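Local coordinates for protein protease (Penicillium cyclopium, PDB 5Z6O) that hydrolyses peptide bonds as a subtilisin-type serine protease of the proteinase K kind, probably cutting casein, gelatin and type IV collagen, at residues K19-T24 with N189-A194. Sequence-based numbering, arbitrary orientation.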
# COMPACT_ATOMS: atom_id res chain seq x y z
N LYS A 19 -4.63 -19.68 0.53
CA LYS A 19 -4.09 -20.04 -0.76
C LYS A 19 -5.17 -20.08 -1.82
O LYS A 19 -4.86 -19.86 -3.00
CB LYS A 19 -3.37 -21.39 -0.68
CG LYS A 19 -2.15 -21.35 0.21
CD LYS A 19 -1.43 -22.69 0.25
CE LYS A 19 -0.23 -22.64 1.18
NZ LYS A 19 0.51 -23.94 1.16
N LYS A 20 -6.42 -20.29 -1.43
CA LYS A 20 -7.56 -20.35 -2.33
C LYS A 20 -8.49 -19.16 -2.12
O LYS A 20 -8.59 -18.62 -1.01
CB LYS A 20 -8.36 -21.65 -2.09
CG LYS A 20 -8.05 -22.78 -3.07
CD LYS A 20 -6.61 -23.26 -2.94
CE LYS A 20 -6.35 -24.53 -3.75
NZ LYS A 20 -6.35 -24.28 -5.22
N SER A 21 -9.17 -18.74 -3.18
CA SER A 21 -10.15 -17.67 -2.99
C SER A 21 -11.39 -18.19 -2.26
O SER A 21 -11.59 -19.39 -2.09
CB SER A 21 -10.56 -17.05 -4.32
OG SER A 21 -11.32 -18.00 -5.05
N GLY A 22 -12.22 -17.25 -1.83
CA GLY A 22 -13.46 -17.55 -1.13
C GLY A 22 -13.34 -17.58 0.38
O GLY A 22 -14.35 -17.82 1.06
N ALA A 23 -12.16 -17.35 0.93
CA ALA A 23 -12.00 -17.40 2.37
C ALA A 23 -12.77 -16.25 3.03
O ALA A 23 -12.99 -15.20 2.44
CB ALA A 23 -10.52 -17.31 2.74
N THR A 24 -13.16 -16.46 4.30
CA THR A 24 -13.90 -15.42 4.99
C THR A 24 -13.15 -14.81 6.15
O THR A 24 -13.56 -13.76 6.63
CB THR A 24 -15.24 -15.95 5.52
OG1 THR A 24 -14.98 -17.02 6.40
CG2 THR A 24 -16.13 -16.42 4.37
N ASN A 189 -12.16 -10.41 -6.79
CA ASN A 189 -12.47 -11.45 -5.82
C ASN A 189 -12.59 -12.83 -6.46
O ASN A 189 -12.51 -13.82 -5.73
CB ASN A 189 -13.76 -11.13 -5.00
CG ASN A 189 -15.02 -10.94 -5.85
OD1 ASN A 189 -16.12 -10.90 -5.30
ND2 ASN A 189 -14.87 -10.78 -7.14
N SER A 190 -12.66 -12.91 -7.79
CA SER A 190 -12.62 -14.20 -8.47
C SER A 190 -11.21 -14.54 -8.92
O SER A 190 -11.02 -15.50 -9.68
CB SER A 190 -13.57 -14.19 -9.66
OG SER A 190 -13.16 -13.22 -10.59
N ASP A 191 -10.21 -13.77 -8.47
CA ASP A 191 -8.81 -13.93 -8.82
C ASP A 191 -8.54 -13.55 -10.27
O ASP A 191 -7.56 -13.99 -10.86
CB ASP A 191 -8.29 -15.35 -8.55
CG ASP A 191 -8.02 -15.62 -7.07
OD1 ASP A 191 -8.00 -14.66 -6.25
OD2 ASP A 191 -7.80 -16.77 -6.73
N GLY A 192 -9.36 -12.69 -10.85
CA GLY A 192 -9.03 -12.15 -12.15
C GLY A 192 -8.21 -10.88 -12.07
O GLY A 192 -8.08 -10.27 -11.01
N SER A 193 -7.64 -10.50 -13.22
CA SER A 193 -6.95 -9.23 -13.34
C SER A 193 -8.02 -8.19 -13.58
O SER A 193 -8.82 -8.33 -14.51
CB SER A 193 -5.95 -9.28 -14.50
OG SER A 193 -5.30 -8.04 -14.67
N ALA A 194 -8.07 -7.16 -12.73
CA ALA A 194 -9.13 -6.15 -12.84
C ALA A 194 -9.04 -5.46 -14.19
O ALA A 194 -7.96 -5.24 -14.71
CB ALA A 194 -8.98 -5.12 -11.72
O HOH W 1 -13.91 -16.06 -5.17
O HOH W 2 -11.01 -18.17 -7.93
O HOH W 3 -11.96 -14.40 -2.40
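S21 meets D191 and N189 in a small, water-bridged contact between two surface loops, one leading from helix 11-16 to strand 26-29, the other joining the last two strands of the central parallel sheet, 182-187 and 205-208. S21 CB rests against the D191 carboxylate in van der Waals contact, 3.7 Å from D191 OD2, and also packs near N189 O. Serine suits this place because its OG, set between the backbone N and the carbonyl carbon (chi1 69°), reaches two waters. One donates to N189 O at 2.7 Å and also bonds S21 OG; the other lies 2.9 Å from S21 OG and donates to S190 O. A third water accepts from G22 N and gives only a weak bond to N189 O. With phi at 92°, G22 has a backbone at which a side chain would jam against the preceding carbonyl oxygen. Aspartate suits buried D191 because its carboxylate, with CG anti to the carbonyl carbon (chi1 -77°), meets S21 CB while OD1 forms a salt bridge with NE of R15 in helix 11-16; the S21 side chain touches the same arginine. An alanine in place of D191 would probably leave R15 without this charged mate and open a gap beside S21 CB. Away from the catalytic triad, this is a solvent-bridged surface contact at the periphery of the subtilisin-like alpha/beta fold.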